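Local coordinates for protein phosphoribosylglycinamide synthetase (Anaerococcus prevotii, PDB 4DIM) that probably binds ATP and acts as a ligase of the ATP-grasp superfamily, possibly with manganese as its metal cofactor, at residues C79-I84 / T277-A282; A200-N205 / C258-D263; N205-V210 / E245-I250; I239-T244 / D268-I273. All coordinates share one frame; numbering follows the deposited sequence.

Contact 1. Residues C79-I84 / T277-A282; sequences CLDTGI and TGRVGA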
loop_
_atom_site.group_PDB
_atom_site.type_symbol
_atom_site.label_atom_id
_atom_site.label_comp_id
_atom_site.label_asym_id
_atom_site.label_seq_id
_atom_site.Cartn_x
_atom_site.Cartn_y
_atom_site.Cartn_z
ATOM N N CYS A 79 4.737 1.496 -4.056
ATOM C CA CYS A 79 4.058 2.424 -3.167
ATOM C C CYS A 79 2.768 3.045 -3.707
ATOM O O CYS A 79 2.137 3.778 -2.955
ATOM C CB CYS A 79 5.048 3.495 -2.717
ATOM S SG CYS A 79 6.468 2.817 -1.775
ATOM N N LEU A 80 2.312 2.715 -4.939
ATOM C CA LEU A 80 1.075 3.295 -5.511
ATOM C C LEU A 80 0.476 2.364 -6.592
ATOM O O LEU A 80 1.221 1.659 -7.284
ATOM C CB LEU A 80 1.418 4.685 -6.111
ATOM C CG LEU A 80 0.511 5.900 -5.764
ATOM C CD1 LEU A 80 0.327 6.125 -4.237
ATOM C CD2 LEU A 80 1.109 7.188 -6.340
ATOM N N ASP A 81 -0.858 2.400 -6.760
ATOM C CA ASP A 81 -1.560 1.574 -7.760
ATOM C C ASP A 81 -1.671 2.226 -9.120
ATOM O O ASP A 81 -2.140 1.551 -10.027
ATOM C CB ASP A 81 -3.000 1.232 -7.295
ATOM C CG ASP A 81 -3.080 0.269 -6.133
ATOM O OD1 ASP A 81 -2.227 -0.648 -6.061
ATOM O OD2 ASP A 81 -3.936 0.486 -5.237
ATOM N N THR A 82 -1.314 3.520 -9.268
ATOM C CA THR A 82 -1.425 4.292 -10.510
ATOM C C THR A 82 -0.971 3.481 -11.739
ATOM O O THR A 82 -1.787 3.287 -12.636
ATOM C CB THR A 82 -0.644 5.610 -10.413
ATOM O OG1 THR A 82 -0.912 6.229 -9.145
ATOM C CG2 THR A 82 -1.011 6.582 -11.527
ATOM N N GLY A 83 0.225 2.894 -11.687
ATOM C CA GLY A 83 0.780 2.107 -12.785
ATOM C C GLY A 83 0.926 0.613 -12.583
ATOM O O GLY A 83 1.812 -0.002 -13.186
ATOM N N ILE A 84 0.010 0.004 -11.829
ATOM C CA ILE A 84 0.082 -1.409 -11.470
ATOM C C ILE A 84 -0.432 -2.296 -12.585
ATOM O O ILE A 84 0.090 -3.387 -12.804
ATOM C CB ILE A 84 -0.657 -1.679 -10.118
ATOM C CG1 ILE A 84 -0.279 -3.066 -9.527
ATOM C CG2 ILE A 84 -2.211 -1.574 -10.254
ATOM C CD1 ILE A 84 1.185 -3.366 -9.492
ATOM N N THR A 277 -3.115 -5.654 -3.221
ATOM C CA THR A 277 -2.497 -5.190 -4.476
ATOM C C THR A 277 -1.093 -5.840 -4.634
ATOM O O THR A 277 -0.410 -6.042 -3.654
ATOM C CB THR A 277 -2.516 -3.656 -4.540
ATOM O OG1 THR A 277 -1.710 -3.180 -5.603
ATOM C CG2 THR A 277 -2.061 -3.005 -3.304
ATOM N N GLY A 278 -0.681 -6.154 -5.861
ATOM C CA GLY A 278 0.624 -6.747 -6.140
ATOM C C GLY A 278 1.776 -5.765 -6.223
ATOM O O GLY A 278 2.571 -5.818 -7.157
ATOM N N ARG A 279 1.891 -4.865 -5.242
ATOM C CA ARG A 279 3.030 -3.974 -5.083
ATOM C C ARG A 279 3.220 -3.635 -3.555
ATOM O O ARG A 279 2.348 -3.876 -2.711
ATOM C CB ARG A 279 2.945 -2.727 -5.970
ATOM C CG ARG A 279 1.655 -1.932 -5.913
ATOM C CD ARG A 279 1.643 -0.976 -4.764
ATOM N NE ARG A 279 0.300 -0.453 -4.503
ATOM C CZ ARG A 279 -0.055 0.202 -3.400
ATOM N NH1 ARG A 279 -1.292 0.637 -3.249
ATOM N NH2 ARG A 279 0.820 0.417 -2.437
ATOM N N VAL A 280 4.400 -3.140 -3.233
ATOM C CA VAL A 280 4.748 -2.791 -1.874
ATOM C C VAL A 280 3.947 -1.602 -1.396
ATOM O O VAL A 280 3.712 -0.681 -2.141
ATOM C CB VAL A 280 6.273 -2.522 -1.755
ATOM C CG1 VAL A 280 6.675 -1.212 -2.447
ATOM C CG2 VAL A 280 6.712 -2.536 -0.300
ATOM N N GLY A 281 3.623 -1.588 -0.115
ATOM C CA GLY A 281 2.860 -0.505 0.482
ATOM C C GLY A 281 3.616 0.787 0.598
ATOM O O GLY A 281 4.831 0.815 0.472
ATOM N N ALA A 282 2.892 1.885 0.801
ATOM C CA ALA A 282 3.520 3.206 0.909
ATOM C C ALA A 282 3.795 3.524 2.342
ATOM O O ALA A 282 3.683 2.651 3.179
ATOM C CB ALA A 282 2.609 4.257 0.311
#
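The guanidinium of Arg279 has the backbone of Leu80 over one face, with N 3.4 Å above the plane, and CG2 of Thr277, from its own segment, over the other; both are offset toward the rim. The carboxylate of Asp81 sits at the edge, its CG in the guanidinium plane, and the two flat groups are turned 63° against each other. NE meets Asp81 OD1 at 3.0 Å within the guanidinium plane but from above the carboxylate plane. Arg279 CG stands between the backbone N and the carbonyl carbon (chi1 51°), and the chain bends at chi2, ahead of the guanidinium. Asp81 OD1 takes a second bond, from Thr277 OG1 at 2.6 Å, which arrives on the syn side as the two side chains meet tip to tip. Weaker bonds run from NH1 to both carboxylate oxygens and complete the salt bridge. NH2 turns back on its own segment and donates to Val280 O at 3.1 Å, a carbonyl that also receives a weak bond from Cys79 N. Two apolar contacts flank this polar centre: CD1 of Ile84 packs 3.9 Å from CG of Arg279, and CB of Cys79 meets CB of Ala282. The loop after parallel strand 74-76 is thus joined to the loop leaving strand 270-277. By sequence, Thr277 and Arg279 probably correspond to the Asn and Arg of the Glu-x-Asn-x-Arg pattern of many ATP-grasp enzymes. Bonds at both ends of the guanidinium would be expected to restrict the rotation of the arginine side chain.

Contact 2. Residues A200-N205 / C258-D263; sequences AFVYKN and CAVNVD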
loop_
_atom_site.group_PDB
_atom_site.type_symbol
_atom_site.label_atom_id
_atom_site.label_comp_id
_atom_site.label_asym_id
_atom_site.label_seq_id
_atom_site.Cartn_x
_atom_site.Cartn_y
_atom_site.Cartn_z
ATOM N N ALA A 200 3.644 -8.748 2.169
ATOM C CA ALA A 200 4.047 -10.081 1.790
ATOM C C ALA A 200 4.870 -9.991 0.531
ATOM O O ALA A 200 5.055 -8.911 -0.023
ATOM C CB ALA A 200 2.853 -11.012 1.628
ATOM N N PHE A 201 5.473 -11.092 0.167
ATOM C CA PHE A 201 6.322 -11.132 -1.006
ATOM C C PHE A 201 6.185 -12.518 -1.590
ATOM O O PHE A 201 6.336 -13.484 -0.847
ATOM C CB PHE A 201 7.766 -10.810 -0.597
ATOM C CG PHE A 201 8.722 -10.588 -1.734
ATOM C CD1 PHE A 201 9.044 -9.304 -2.151
ATOM C CD2 PHE A 201 9.375 -11.653 -2.324
ATOM C CE1 PHE A 201 9.979 -9.097 -3.157
ATOM C CE2 PHE A 201 10.283 -11.445 -3.352
ATOM C CZ PHE A 201 10.596 -10.168 -3.742
ATOM N N VAL A 202 5.829 -12.614 -2.878
ATOM C CA VAL A 202 5.676 -13.892 -3.569
ATOM C C VAL A 202 6.738 -14.010 -4.730
ATOM O O VAL A 202 6.900 -13.109 -5.522
ATOM C CB VAL A 202 4.202 -14.143 -4.016
ATOM C CG1 VAL A 202 3.647 -13.026 -4.879
ATOM C CG2 VAL A 202 4.045 -15.501 -4.701
ATOM N N TYR A 203 7.470 -15.129 -4.780
ATOM C CA TYR A 203 8.502 -15.393 -5.815
ATOM C C TYR A 203 8.457 -16.847 -6.250
ATOM O O TYR A 203 8.654 -17.736 -5.423
ATOM C CB TYR A 203 9.886 -15.071 -5.247
ATOM C CG TYR A 203 11.036 -15.481 -6.135
ATOM C CD1 TYR A 203 11.233 -14.880 -7.368
ATOM C CD2 TYR A 203 12.002 -16.380 -5.689
ATOM C CE1 TYR A 203 12.332 -15.200 -8.161
ATOM C CE2 TYR A 203 13.115 -16.690 -6.463
ATOM C CZ TYR A 203 13.263 -16.118 -7.711
ATOM O OH TYR A 203 14.365 -16.376 -8.481
ATOM N N LYS A 204 8.205 -17.093 -7.531
ATOM C CA LYS A 204 8.091 -18.446 -8.093
ATOM C C LYS A 204 7.039 -19.248 -7.306
ATOM O O LYS A 204 7.236 -20.416 -6.974
ATOM C CB LYS A 204 9.448 -19.165 -8.128
ATOM C CG LYS A 204 10.468 -18.489 -9.024
ATOM C CD LYS A 204 11.827 -19.168 -8.865
ATOM C CE LYS A 204 12.806 -18.824 -9.964
ATOM N NZ LYS A 204 12.677 -19.745 -11.117
ATOM N N ASN A 205 5.949 -18.560 -6.958
ATOM C CA ASN A 205 4.755 -19.059 -6.281
ATOM C C ASN A 205 4.982 -19.461 -4.794
ATOM O O ASN A 205 4.058 -19.989 -4.175
ATOM C CB ASN A 205 4.109 -20.191 -7.106
ATOM C CG ASN A 205 3.491 -19.652 -8.399
ATOM O OD1 ASN A 205 2.806 -18.615 -8.411
ATOM N ND2 ASN A 205 3.724 -20.310 -9.526
ATOM N N CYS A 258 6.026 -10.602 -7.212
ATOM C CA CYS A 258 5.667 -9.276 -6.779
ATOM C C CYS A 258 5.661 -9.199 -5.293
ATOM O O CYS A 258 5.467 -10.200 -4.609
ATOM C CB CYS A 258 4.301 -8.871 -7.341
ATOM S SG CYS A 258 2.911 -9.886 -6.763
ATOM N N ALA A 259 5.846 -7.955 -4.794
ATOM C CA ALA A 259 5.677 -7.612 -3.383
ATOM C C ALA A 259 4.192 -7.366 -3.250
ATOM O O ALA A 259 3.561 -7.013 -4.241
ATOM C CB ALA A 259 6.505 -6.383 -3.040
ATOM N N VAL A 260 3.615 -7.632 -2.117
ATOM C CA VAL A 260 2.161 -7.507 -1.903
ATOM C C VAL A 260 1.848 -6.652 -0.685
ATOM O O VAL A 260 2.535 -6.687 0.340
ATOM C CB VAL A 260 1.541 -8.933 -1.741
ATOM C CG1 VAL A 260 0.042 -8.885 -1.420
ATOM C CG2 VAL A 260 1.829 -9.804 -2.979
ATOM N N ASN A 261 0.778 -5.901 -0.821
ATOM C CA ASN A 261 0.256 -4.971 0.166
ATOM C C ASN A 261 -1.180 -5.315 0.411
ATOM O O ASN A 261 -1.911 -5.441 -0.553
ATOM C CB ASN A 261 0.380 -3.533 -0.353
ATOM C CG ASN A 261 -0.158 -2.519 0.621
ATOM O OD1 ASN A 261 0.402 -2.310 1.688
ATOM N ND2 ASN A 261 -1.333 -2.013 0.375
ATOM N N VAL A 262 -1.549 -5.535 1.669
ATOM C CA VAL A 262 -2.864 -5.971 2.117
ATOM C C VAL A 262 -3.454 -5.088 3.260
ATOM O O VAL A 262 -2.731 -4.622 4.164
ATOM C CB VAL A 262 -2.815 -7.442 2.611
ATOM C CG1 VAL A 262 -4.201 -8.063 2.578
ATOM C CG2 VAL A 262 -1.833 -8.269 1.778
ATOM N N ASP A 263 -4.796 -4.887 3.184
ATOM C CA ASP A 263 -5.610 -4.193 4.179
ATOM C C ASP A 263 -6.488 -5.255 4.782
ATOM O O ASP A 263 -7.282 -5.881 4.072
ATOM C CB ASP A 263 -6.461 -3.044 3.576
ATOM C CG ASP A 263 -5.716 -1.931 2.860
ATOM O OD1 ASP A 263 -4.587 -1.590 3.292
ATOM O OD2 ASP A 263 -6.315 -1.310 1.948
#
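Val260 N donates to Ala200 O at 2.8 Å, the shortest bond between the two strands. Its return partner, Ala200 N to Val260 O, spans 3.0 Å, so that Ala200 and Val260 form an antiparallel hydrogen-bonded pair. Two residues along, Val202 and Cys258 repeat the pattern: Val202 N reaches Cys258 O at 3.0 Å, and Cys258 N answers to Val202 O along a more bent path. Phe201 and Ala259 make the non-hydrogen-bonded pair in between, their CA atoms 4.3 Å apart. Side chains sort onto the two faces accordingly. On one, CG1 of Val202 does most of the touching. It stands between the backbone N and the carbonyl carbon (chi1 55°), which brings it 3.7 Å from SG of Cys258 and also against CG2 of Val260. The CB atoms of Ala200 and Val260 meet a little farther along the same face. On the other face, CG of Phe201 is anti to its backbone N, and the ring offers CD1 to CB of Ala259 at 4.0 Å. Helix 297-305 covers that side, with Met300 and Met304 against Phe201 and Tyr297 against Ala259. All six touching residues are buried, and the strand directions differ by 148°, antiparallel with the twist of the sheet. Backbone bonds between Phe201 and Leu208 and between Asn261 and Thr277 carry the ladder on into the strands beyond. Such a twisted antiparallel sheet with helices packed against it is characteristic of the ATP-grasp fold, and both strands have a neighbour on each side in the sheet.

Contact 3. Residues N205-V210 / E245-I250; sequences NDVLFV and EVKKAI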
loop_
_atom_site.group_PDB
_atom_site.type_symbol
_atom_site.label_atom_id
_atom_site.label_comp_id
_atom_site.label_asym_id
_atom_site.label_seq_id
_atom_site.Cartn_x
_atom_site.Cartn_y
_atom_site.Cartn_z
ATOM N N ASN A 205 5.949 -18.560 -6.958
ATOM C CA ASN A 205 4.755 -19.059 -6.281
ATOM C C ASN A 205 4.982 -19.461 -4.794
ATOM O O ASN A 205 4.058 -19.989 -4.175
ATOM C CB ASN A 205 4.109 -20.191 -7.106
ATOM C CG ASN A 205 3.491 -19.652 -8.399
ATOM O OD1 ASN A 205 2.806 -18.615 -8.411
ATOM N ND2 ASN A 205 3.724 -20.310 -9.526
ATOM N N ASP A 206 6.124 -19.072 -4.190
ATOM C CA ASP A 206 6.401 -19.306 -2.788
ATOM C C ASP A 206 6.308 -17.943 -2.062
ATOM O O ASP A 206 6.992 -16.969 -2.397
ATOM C CB ASP A 206 7.777 -20.003 -2.592
ATOM C CG ASP A 206 7.839 -21.467 -3.101
ATOM O OD1 ASP A 206 6.932 -22.279 -2.735
ATOM O OD2 ASP A 206 8.817 -21.815 -3.827
ATOM N N VAL A 207 5.426 -17.883 -1.073
ATOM C CA VAL A 207 5.230 -16.696 -0.260
ATOM C C VAL A 207 6.316 -16.741 0.815
ATOM O O VAL A 207 6.303 -17.601 1.713
ATOM C CB VAL A 207 3.801 -16.635 0.310
ATOM C CG1 VAL A 207 3.633 -15.446 1.261
ATOM C CG2 VAL A 207 2.792 -16.572 -0.825
ATOM N N LEU A 208 7.289 -15.846 0.678
ATOM C CA LEU A 208 8.432 -15.758 1.584
ATOM C C LEU A 208 8.010 -15.391 2.987
ATOM O O LEU A 208 8.547 -15.916 3.968
ATOM C CB LEU A 208 9.402 -14.700 1.061
ATOM C CG LEU A 208 9.920 -14.948 -0.371
ATOM C CD1 LEU A 208 11.058 -14.030 -0.693
ATOM C CD2 LEU A 208 10.322 -16.408 -0.591
ATOM N N PHE A 209 7.086 -14.459 3.091
ATOM C CA PHE A 209 6.599 -14.045 4.391
ATOM C C PHE A 209 5.249 -13.339 4.306
ATOM O O PHE A 209 4.772 -12.987 3.239
ATOM C CB PHE A 209 7.630 -13.102 5.066
ATOM C CG PHE A 209 7.808 -11.786 4.353
ATOM C CD1 PHE A 209 6.952 -10.731 4.588
ATOM C CD2 PHE A 209 8.848 -11.600 3.462
ATOM C CE1 PHE A 209 7.111 -9.533 3.923
ATOM C CE2 PHE A 209 8.980 -10.412 2.774
ATOM C CZ PHE A 209 8.118 -9.383 3.020
ATOM N N VAL A 210 4.647 -13.156 5.458
ATOM C CA VAL A 210 3.477 -12.331 5.682
ATOM C C VAL A 210 3.807 -11.576 6.967
ATOM O O VAL A 210 4.066 -12.191 8.009
ATOM C CB VAL A 210 2.113 -13.045 5.710
ATOM C CG1 VAL A 210 0.988 -12.027 5.759
ATOM C CG2 VAL A 210 1.944 -13.933 4.486
ATOM N N GLU A 245 -4.724 -16.387 5.542
ATOM C CA GLU A 245 -5.607 -15.749 4.558
ATOM C C GLU A 245 -4.816 -15.078 3.456
ATOM O O GLU A 245 -5.247 -15.133 2.308
ATOM C CB GLU A 245 -6.555 -14.724 5.198
ATOM C CG GLU A 245 -7.600 -15.265 6.150
ATOM C CD GLU A 245 -8.329 -16.529 5.731
ATOM O OE1 GLU A 245 -9.178 -16.433 4.821
ATOM O OE2 GLU A 245 -8.088 -17.603 6.334
ATOM N N VAL A 246 -3.682 -14.430 3.780
ATOM C CA VAL A 246 -2.902 -13.777 2.738
ATOM C C VAL A 246 -2.374 -14.827 1.743
ATOM O O VAL A 246 -2.503 -14.632 0.547
ATOM C CB VAL A 246 -1.770 -12.921 3.346
ATOM C CG1 VAL A 246 -0.751 -12.501 2.288
ATOM C CG2 VAL A 246 -2.349 -11.702 4.074
ATOM N N LYS A 247 -1.806 -15.946 2.227
ATOM C CA LYS A 247 -1.320 -17.022 1.329
ATOM C C LYS A 247 -2.456 -17.574 0.441
ATOM O O LYS A 247 -2.235 -17.826 -0.752
ATOM C CB LYS A 247 -0.680 -18.161 2.122
ATOM C CG LYS A 247 0.735 -17.842 2.613
ATOM C CD LYS A 247 1.373 -19.059 3.363
ATOM C CE LYS A 247 2.734 -18.775 3.978
ATOM N NZ LYS A 247 2.636 -18.056 5.295
ATOM N N LYS A 248 -3.665 -17.733 1.019
ATOM C CA LYS A 248 -4.825 -18.183 0.272
ATOM C C LYS A 248 -5.225 -17.184 -0.808
ATOM O O LYS A 248 -5.564 -17.586 -1.925
ATOM C CB LYS A 248 -6.020 -18.400 1.205
ATOM C CG LYS A 248 -5.993 -19.672 1.966
ATOM C CD LYS A 248 -6.934 -19.665 3.143
ATOM C CE LYS A 248 -8.362 -19.670 2.734
ATOM N NZ LYS A 248 -9.256 -19.762 3.905
ATOM N N ALA A 249 -5.236 -15.888 -0.463
ATOM C CA ALA A 249 -5.620 -14.782 -1.362
ATOM C C ALA A 249 -4.660 -14.625 -2.498
ATOM O O ALA A 249 -5.056 -14.376 -3.631
ATOM C CB ALA A 249 -5.653 -13.506 -0.590
ATOM N N ILE A 250 -3.384 -14.720 -2.190
ATOM C CA ILE A 250 -2.342 -14.627 -3.199
ATOM C C ILE A 250 -2.601 -15.643 -4.267
ATOM O O ILE A 250 -2.555 -15.309 -5.450
ATOM C CB ILE A 250 -0.943 -14.801 -2.548
ATOM C CG1 ILE A 250 -0.537 -13.464 -1.847
ATOM C CG2 ILE A 250 0.096 -15.217 -3.577
ATOM C CD1 ILE A 250 0.501 -13.609 -0.825
#
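Packing of a helix against a sheet face is carried here by Val207 and Val210 of strand 206-219, which meet Val246, Lys247 and Ile250 of helix 236-253. No hydrogen bond crosses between the segments; side-chain carbons carry the contact. Val207 and Ile250 approach tip to tip, with CG2 of the valine 3.7 Å from CD1 of the isoleucine. CG1 of Val207, anti to the backbone N (chi1 175°), lies beside the aliphatic part of Lys247, 4.0 Å from its CG. The lysine chain crosses the valine at a slant and covers the outer margin of the contact. Val210 meets Val246 in a second tip-to-tip pair, and here both methyls of each residue take part: CG1 of Val210 comes to 3.8 Å from CG2 of Val246, while CG2 of Val210 faces Val246 CG1. The fold explains the spacing. A regular strand would turn alternate residues to the helix, yet Val207 and Val210 stand three apart; the backbone of Leu208 takes helical angles, and Leu208 and Phe209 both point away from the helix. The strand's other side is therefore served by consecutive residues, with Phe209 meeting the rings of Tyr293 and Trp314. The axes of 206-210 and 245-250 pass 9.4 Å apart, running in roughly opposing directions at 138°. The same helix also spans neighbouring strands of the ATP-grasp sheet, Val246 resting on Ala200 and Ala249 on Ile273 and Leu276.

Contact 4. Residues I239-T244 / D268-I273; sequences IEKTKT and DNEVYI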
loop_
_atom_site.group_PDB
_atom_site.type_symbol
_atom_site.label_atom_id
_atom_site.label_comp_id
_atom_site.label_asym_id
_atom_site.label_seq_id
_atom_site.Cartn_x
_atom_site.Cartn_y
_atom_site.Cartn_z
ATOM N N ILE A 239 -1.793 -13.471 14.159
ATOM C CA ILE A 239 -0.650 -13.355 13.238
ATOM C C ILE A 239 -0.680 -14.545 12.238
ATOM O O ILE A 239 -0.449 -14.353 11.058
ATOM C CB ILE A 239 0.703 -13.288 14.023
ATOM C CG1 ILE A 239 0.792 -12.056 14.952
ATOM C CG2 ILE A 239 1.916 -13.370 13.089
ATOM C CD1 ILE A 239 0.965 -10.661 14.274
ATOM N N GLU A 240 -0.955 -15.750 12.726
ATOM C CA GLU A 240 -1.005 -16.965 11.902
ATOM C C GLU A 240 -2.233 -17.030 11.046
ATOM O O GLU A 240 -2.168 -17.547 9.936
ATOM C CB GLU A 240 -0.944 -18.202 12.781
ATOM C CG GLU A 240 0.378 -18.358 13.518
ATOM C CD GLU A 240 1.669 -18.210 12.719
ATOM O OE1 GLU A 240 1.871 -18.976 11.743
ATOM O OE2 GLU A 240 2.492 -17.336 13.091
ATOM N N LYS A 241 -3.363 -16.533 11.563
ATOM C CA LYS A 241 -4.593 -16.432 10.786
ATOM C C LYS A 241 -4.403 -15.478 9.583
ATOM O O LYS A 241 -4.981 -15.724 8.540
ATOM C CB LYS A 241 -5.743 -15.965 11.676
ATOM C CG LYS A 241 -6.434 -17.091 12.413
ATOM C CD LYS A 241 -7.410 -16.556 13.461
ATOM C CE LYS A 241 -8.039 -17.653 14.299
ATOM N NZ LYS A 241 -8.588 -17.111 15.558
ATOM N N THR A 242 -3.588 -14.427 9.731
ATOM C CA THR A 242 -3.276 -13.443 8.685
ATOM C C THR A 242 -2.383 -14.108 7.610
ATOM O O THR A 242 -2.633 -13.960 6.403
ATOM C CB THR A 242 -2.619 -12.183 9.336
ATOM O OG1 THR A 242 -3.588 -11.556 10.166
ATOM C CG2 THR A 242 -2.148 -11.163 8.345
ATOM N N LYS A 243 -1.369 -14.846 8.053
ATOM C CA LYS A 243 -0.484 -15.615 7.181
ATOM C C LYS A 243 -1.300 -16.598 6.341
ATOM O O LYS A 243 -1.060 -16.750 5.145
ATOM C CB LYS A 243 0.583 -16.394 8.013
ATOM C CG LYS A 243 1.743 -15.520 8.532
ATOM C CD LYS A 243 2.670 -16.161 9.533
ATOM C CE LYS A 243 3.688 -15.149 10.034
ATOM N NZ LYS A 243 4.660 -15.747 11.008
ATOM N N THR A 244 -2.307 -17.210 6.962
ATOM C CA THR A 244 -3.159 -18.152 6.284
ATOM C C THR A 244 -3.996 -17.478 5.208
ATOM O O THR A 244 -4.030 -17.992 4.086
ATOM C CB THR A 244 -4.051 -18.881 7.283
ATOM O OG1 THR A 244 -3.225 -19.761 8.062
ATOM C CG2 THR A 244 -5.162 -19.686 6.591
ATOM N N ASP A 268 -13.866 -10.594 15.978
ATOM C CA ASP A 268 -14.180 -11.810 16.746
ATOM C C ASP A 268 -13.170 -12.950 16.483
ATOM O O ASP A 268 -13.562 -14.085 16.176
ATOM C CB ASP A 268 -15.617 -12.283 16.436
ATOM C CG ASP A 268 -16.687 -11.210 16.662
ATOM O OD1 ASP A 268 -16.472 -10.322 17.533
ATOM O OD2 ASP A 268 -17.759 -11.271 15.980
ATOM N N ASN A 269 -11.880 -12.637 16.635
ATOM C CA ASN A 269 -10.787 -13.576 16.407
ATOM C C ASN A 269 -10.823 -14.218 14.993
ATOM O O ASN A 269 -10.431 -15.363 14.793
ATOM C CB ASN A 269 -10.729 -14.643 17.530
ATOM C CG ASN A 269 -10.233 -14.018 18.806
ATOM O OD1 ASN A 269 -9.188 -13.344 18.819
ATOM N ND2 ASN A 269 -11.008 -14.128 19.883
ATOM N N GLU A 270 -11.192 -13.431 14.009
ATOM C CA GLU A 270 -11.170 -13.853 12.620
ATOM C C GLU A 270 -10.773 -12.675 11.845
ATOM O O GLU A 270 -11.130 -11.554 12.222
ATOM C CB GLU A 270 -12.506 -14.439 12.150
ATOM C CG GLU A 270 -12.713 -15.894 12.579
ATOM C CD GLU A 270 -11.616 -16.882 12.213
ATOM O OE1 GLU A 270 -10.912 -16.654 11.198
ATOM O OE2 GLU A 270 -11.441 -17.864 12.970
ATOM N N VAL A 271 -9.961 -12.905 10.805
ATOM C CA VAL A 271 -9.409 -11.814 10.011
ATOM C C VAL A 271 -9.966 -11.901 8.630
ATOM O O VAL A 271 -10.252 -12.977 8.138
ATOM C CB VAL A 271 -7.863 -11.794 10.031
ATOM C CG1 VAL A 271 -7.358 -11.732 11.462
ATOM C CG2 VAL A 271 -7.262 -13.003 9.304
ATOM N N TYR A 272 -10.140 -10.747 8.015
ATOM C CA TYR A 272 -10.723 -10.599 6.682
ATOM C C TYR A 272 -9.881 -9.669 5.845
ATOM O O TYR A 272 -9.386 -8.666 6.371
ATOM C CB TYR A 272 -12.151 -10.031 6.793
ATOM C CG TYR A 272 -13.060 -10.863 7.664
ATOM C CD1 TYR A 272 -13.940 -11.784 7.105
ATOM C CD2 TYR A 272 -13.092 -10.687 9.040
ATOM C CE1 TYR A 272 -14.763 -12.569 7.904
ATOM C CE2 TYR A 272 -13.920 -11.456 9.848
ATOM C CZ TYR A 272 -14.733 -12.423 9.280
ATOM O OH TYR A 272 -15.561 -13.216 10.064
ATOM N N ILE A 273 -9.784 -9.963 4.528
ATOM C CA ILE A 273 -9.042 -9.142 3.581
ATOM C C ILE A 273 -9.970 -8.154 2.992
ATOM O O ILE A 273 -10.919 -8.547 2.316
ATOM C CB ILE A 273 -8.412 -10.018 2.474
ATOM C CG1 ILE A 273 -7.405 -11.005 3.089
ATOM C CG2 ILE A 273 -7.768 -9.131 1.360
ATOM C CD1 ILE A 273 -6.800 -11.810 2.235
#
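Lys241 stretches out from its helix to Asn269, and NZ donates a 2.7 Å hydrogen bond to the backbone O of Asn269. Its CG is anti to the carbonyl carbon (chi1 -86°); beyond CG the chain is extended, with CD and CE also lying close to the Asn269 oxygen. The donor stands 21° out of the plane of that carbonyl. Glu270 crosses the lysine at about a right angle; its chain bends at chi2 (-54°), which brings the carboxylate back even though the side chain sets out away from the helix. OE2 then lies 3.7 Å from CE of Lys241 but 3.9 Å from NZ, a long salt bridge. Asp237 forms a salt bridge with the same ammonium, which would probably stabilise its charge. Deeper in, Val271 uses both methyls: CG2, between its backbone N and carbonyl carbon, comes 3.6 Å from the O of Lys241, while CG1 packs against Thr242 OG1, whose hydrogen bond goes to Ile238 O. Asp268 and Asn269 both have left-handed backbone angles in the tight turn between strands 258-267 and 270-277. The axes of 239-244 and 270-273 approach to 8.2 Å, the strand being the outermost of the eight-stranded sheet within this chain, with Ile238 and Glu245 flanking Val271 along the helix and Pro212 of strand 206-219 against Thr242.

How the contacts relate
From the N terminus, contact 1 is begun first, at 79-84 in the loop after strand 74-76, and closed last, at 277-282; its long loop holds all three other contacts. The chain next lays down 200-205, turns through the shared Asn205 into 205-210, and later forms helix 236-253, whose two parts, 239-244 and 245-250, serve contacts 4 and 3. Contact 3 closes first, within the span of contact 2, which closes at 258-263. Contact 4 closes at 268-273 and crosses both contact 2 and contact 3. Contacts 2 to 4 join neighbouring strands and pack helix 236-253 against their sheet, while contact 1 ties the end of strand 270-277 and the loop after it to 79-84.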